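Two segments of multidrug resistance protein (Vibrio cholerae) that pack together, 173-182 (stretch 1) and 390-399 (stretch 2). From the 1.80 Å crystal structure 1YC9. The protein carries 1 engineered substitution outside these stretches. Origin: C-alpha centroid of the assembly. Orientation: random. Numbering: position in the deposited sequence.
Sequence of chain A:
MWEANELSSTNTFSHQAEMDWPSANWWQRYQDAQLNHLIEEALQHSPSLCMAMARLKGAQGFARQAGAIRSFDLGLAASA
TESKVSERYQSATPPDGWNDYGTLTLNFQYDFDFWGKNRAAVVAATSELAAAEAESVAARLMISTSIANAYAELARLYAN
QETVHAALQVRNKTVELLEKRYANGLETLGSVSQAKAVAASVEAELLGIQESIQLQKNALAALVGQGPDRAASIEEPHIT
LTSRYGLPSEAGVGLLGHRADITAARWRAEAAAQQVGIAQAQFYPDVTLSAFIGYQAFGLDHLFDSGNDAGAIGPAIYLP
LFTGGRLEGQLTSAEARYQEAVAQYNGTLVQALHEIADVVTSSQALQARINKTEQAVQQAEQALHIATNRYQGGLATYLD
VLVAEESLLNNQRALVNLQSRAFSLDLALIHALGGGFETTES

Stretch 1 (173-182) KTVELLEKRY
Stretch 2 390-399: RYQGGLATYL

Leu 178 forms the apolar centre of this contact, its two methyls engaging two tyrosines from the other stretch. Its CD2 lies over one face of the Tyr 398 ring, 3.8 Å from the ring centroid and 23° off the normal, a CH-pi contact whose closest pair is Leu 178 CD2 to Tyr 398 CD1 at 3.4 Å. Leu 178 CD1 meets Tyr 391 obliquely, 3.5 Å from Tyr 391 CE2 and 3.4 Å from Tyr 391 OH. Leu 178 has chi1 at -95°, between wells, with chi2 p (56°). Both tyrosines are t at chi1, with chi2 81° in Tyr 391 and 60° in Tyr 398; the CA-to-CB bond of Tyr 398 points toward the helix, that of Tyr 391 sideways, although its ring end comes nearer.

The supporting backbone is simple on one side: residues 173-182 are continuous helix, with i to i-4 hydrogen bonds such as Leu 178 N to Thr 174 O (2.9 Å) and Arg 181 N to Leu 177 O (2.9 Å). Thr 174, Leu 177, Leu 178 and Arg 181 therefore share one helical face, all with CA-to-CB toward the partner. Stretch 2 leaves a helix through a type I turn from Tyr 391 to Gly 394, closed by Gly 394 N to Tyr 391 O (3.1 Å); Leu 395 N also bonds Arg 390 O (3.0 Å). Gly 394 has phi/psi 64/46, a positive phi that favours glycine. Extended Ala 396 (-123/156) leads to Thr 397, the N-cap of the next helix. The register is set by CA to CA distances of 8.4 Å for Leu 178 and Tyr 398, and 8.7 Å for Leu 177 and Gln 392.

Flanking the centre, Thr 174 (chi1 m) places CG2 3.9 Å from Tyr 398 CE1. Leu 177 (t, p) sets CD2 at the edge of the Tyr 391 ring, 3.9 Å from Tyr 391 CD2, and 4.1 Å from Gln 392 CG, an aliphatic contact.

At the polar edge, Arg 181 (m, t, p, chi4 116°) lays its guanidinium over one face of the Tyr 391 ring. Arg 181 CZ lies 4.2 Å from the centroid of the Tyr 391 ring, 27° off its normal, a cation-pi pairing of positive charge with aromatic electrons. Arg 181 NH1 approaches Tyr 391 O at 3.0 Å, and Arg 181 NE approaches Tyr 391 OH at 3.2 Å, but poor angles exclude hydrogen bonds. Thus no hydrogen bond joins the stretches; they meet through apolar packing, the CH-pi contact and the cation-pi pair, and together bury 375 Å², both sides summed.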

# COMPACT_ATOMS: atom_id res chain seq x y z
N LYS A 173 24.80 10.95 -42.10
CA LYS A 173 25.24 11.85 -43.19
C LYS A 173 26.57 12.53 -42.84
O LYS A 173 27.40 12.77 -43.71
CB LYS A 173 24.16 12.91 -43.54
CG LYS A 173 23.11 12.46 -44.56
CD LYS A 173 23.71 12.45 -45.96
CE LYS A 173 22.68 12.18 -47.09
NZ LYS A 173 23.42 12.25 -48.40
N THR A 174 26.80 12.78 -41.57
CA THR A 174 28.03 13.38 -41.11
C THR A 174 29.21 12.40 -41.17
O THR A 174 30.33 12.78 -41.53
CB THR A 174 27.85 13.88 -39.70
OG1 THR A 174 26.79 14.85 -39.66
CG2 THR A 174 29.06 14.64 -39.21
N VAL A 175 28.97 11.16 -40.75
CA VAL A 175 29.98 10.11 -40.89
C VAL A 175 30.44 10.05 -42.34
O VAL A 175 31.63 10.06 -42.60
CB VAL A 175 29.43 8.75 -40.46
CG1 VAL A 175 30.30 7.58 -41.03
CG2 VAL A 175 29.34 8.68 -38.94
N GLU A 176 29.49 9.96 -43.26
CA GLU A 176 29.82 9.69 -44.64
C GLU A 176 30.47 10.87 -45.36
O GLU A 176 31.29 10.67 -46.26
CB GLU A 176 28.62 9.11 -45.38
CG GLU A 176 27.68 10.05 -46.04
CD GLU A 176 26.54 9.27 -46.69
OE1 GLU A 176 26.52 9.17 -47.94
OE2 GLU A 176 25.69 8.73 -45.93
N LEU A 177 30.16 12.09 -44.92
CA LEU A 177 30.93 13.26 -45.33
C LEU A 177 32.35 13.20 -44.79
O LEU A 177 33.31 13.44 -45.54
CB LEU A 177 30.27 14.56 -44.87
CG LEU A 177 31.07 15.82 -45.26
CD1 LEU A 177 31.13 16.01 -46.75
CD2 LEU A 177 30.47 17.05 -44.59
N LEU A 178 32.51 12.90 -43.50
CA LEU A 178 33.82 12.90 -42.87
C LEU A 178 34.69 11.78 -43.42
O LEU A 178 35.89 11.93 -43.48
CB LEU A 178 33.74 12.76 -41.35
CG LEU A 178 33.75 14.06 -40.53
CD1 LEU A 178 32.63 15.00 -40.96
CD2 LEU A 178 33.66 13.74 -39.04
N GLU A 179 34.06 10.70 -43.83
CA GLU A 179 34.77 9.57 -44.40
C GLU A 179 35.29 9.90 -45.81
O GLU A 179 36.41 9.52 -46.16
CB GLU A 179 33.89 8.35 -44.45
CG GLU A 179 33.87 7.57 -43.15
CD GLU A 179 33.23 6.20 -43.29
OE1 GLU A 179 32.11 6.14 -43.84
OE2 GLU A 179 33.86 5.19 -42.88
N LYS A 180 34.45 10.57 -46.62
CA LYS A 180 34.85 11.01 -47.95
C LYS A 180 36.01 12.01 -47.81
O LYS A 180 37.03 11.91 -48.52
CB LYS A 180 33.65 11.61 -48.71
N ARG A 181 35.90 12.91 -46.84
CA ARG A 181 36.97 13.86 -46.58
C ARG A 181 38.26 13.22 -46.12
O ARG A 181 39.34 13.56 -46.61
CB ARG A 181 36.57 14.90 -45.56
CG ARG A 181 35.58 15.92 -46.15
CD ARG A 181 35.13 16.95 -45.16
NE ARG A 181 36.22 17.73 -44.55
CZ ARG A 181 36.42 19.04 -44.70
NH1 ARG A 181 35.63 19.78 -45.46
NH2 ARG A 181 37.42 19.62 -44.07
N TYR A 182 38.16 12.33 -45.12
CA TYR A 182 39.31 11.63 -44.61
C TYR A 182 40.00 10.85 -45.78
O TYR A 182 41.22 10.83 -45.87
CB TYR A 182 38.87 10.69 -43.50
CG TYR A 182 39.88 9.69 -43.10
CD1 TYR A 182 41.02 10.07 -42.42
CD2 TYR A 182 39.71 8.33 -43.40
CE1 TYR A 182 41.95 9.15 -42.02
CE2 TYR A 182 40.66 7.40 -43.01
CZ TYR A 182 41.76 7.81 -42.33
OH TYR A 182 42.73 6.94 -41.93
N ARG A 390 30.33 26.02 -42.62
CA ARG A 390 31.75 26.26 -42.41
C ARG A 390 32.58 24.98 -42.54
O ARG A 390 33.74 25.01 -43.01
CB ARG A 390 32.02 26.90 -41.04
CG ARG A 390 31.78 28.41 -40.97
CD ARG A 390 31.84 29.01 -39.57
NE ARG A 390 33.19 29.32 -39.10
CZ ARG A 390 33.98 30.28 -39.58
NH1 ARG A 390 33.60 31.07 -40.59
NH2 ARG A 390 35.18 30.46 -39.04
N TYR A 391 32.01 23.86 -42.10
CA TYR A 391 32.73 22.60 -42.25
C TYR A 391 32.78 22.19 -43.74
O TYR A 391 33.81 21.87 -44.26
CB TYR A 391 32.13 21.48 -41.38
CG TYR A 391 32.99 20.25 -41.40
CD1 TYR A 391 34.10 20.15 -40.60
CD2 TYR A 391 32.71 19.20 -42.27
CE1 TYR A 391 34.93 19.01 -40.64
CE2 TYR A 391 33.54 18.08 -42.33
CZ TYR A 391 34.64 17.99 -41.51
OH TYR A 391 35.45 16.86 -41.57
N GLN A 392 31.66 22.22 -44.44
CA GLN A 392 31.63 21.87 -45.85
C GLN A 392 32.53 22.82 -46.68
O GLN A 392 32.65 22.62 -47.89
CB GLN A 392 30.18 21.87 -46.37
CG GLN A 392 29.25 20.77 -45.77
CD GLN A 392 27.83 20.74 -46.38
OE1 GLN A 392 27.05 21.70 -46.25
NE2 GLN A 392 27.49 19.63 -47.02
N GLY A 393 33.15 23.82 -46.03
CA GLY A 393 34.07 24.75 -46.66
C GLY A 393 35.39 24.99 -45.94
O GLY A 393 36.10 25.95 -46.23
N GLY A 394 35.77 24.13 -45.01
CA GLY A 394 37.10 24.21 -44.42
C GLY A 394 37.46 25.44 -43.61
O GLY A 394 38.56 25.97 -43.76
N LEU A 395 36.58 25.88 -42.71
CA LEU A 395 36.86 27.00 -41.80
C LEU A 395 36.66 26.64 -40.33
O LEU A 395 37.22 27.29 -39.42
CB LEU A 395 35.95 28.17 -42.15
CG LEU A 395 36.58 29.14 -43.16
CD1 LEU A 395 35.48 29.79 -44.01
CD2 LEU A 395 37.45 30.17 -42.40
N ALA A 396 35.83 25.63 -40.08
CA ALA A 396 35.59 25.13 -38.73
C ALA A 396 35.92 23.65 -38.62
O ALA A 396 35.87 22.92 -39.62
CB ALA A 396 34.15 25.34 -38.37
N THR A 397 36.22 23.22 -37.40
CA THR A 397 36.45 21.81 -37.11
C THR A 397 35.16 20.94 -37.05
O THR A 397 34.02 21.44 -37.01
CB THR A 397 37.14 21.66 -35.80
OG1 THR A 397 36.27 22.15 -34.77
CG2 THR A 397 38.37 22.55 -35.73
N TYR A 398 35.40 19.63 -37.03
CA TYR A 398 34.34 18.67 -36.78
C TYR A 398 33.80 18.91 -35.35
O TYR A 398 32.62 18.83 -35.14
CB TYR A 398 34.84 17.22 -36.90
CG TYR A 398 33.84 16.24 -36.32
CD1 TYR A 398 32.55 16.16 -36.85
CD2 TYR A 398 34.16 15.46 -35.23
CE1 TYR A 398 31.60 15.30 -36.29
CE2 TYR A 398 33.23 14.59 -34.67
CZ TYR A 398 31.96 14.52 -35.19
OH TYR A 398 31.04 13.65 -34.62
N LEU A 399 34.68 19.20 -34.41
CA LEU A 399 34.28 19.44 -33.04
C LEU A 399 33.17 20.48 -32.92
O LEU A 399 32.25 20.31 -32.12
CB LEU A 399 35.44 19.94 -32.22
CG LEU A 399 35.77 19.24 -30.91
CD1 LEU A 399 36.23 20.27 -29.93
CD2 LEU A 399 34.62 18.40 -30.34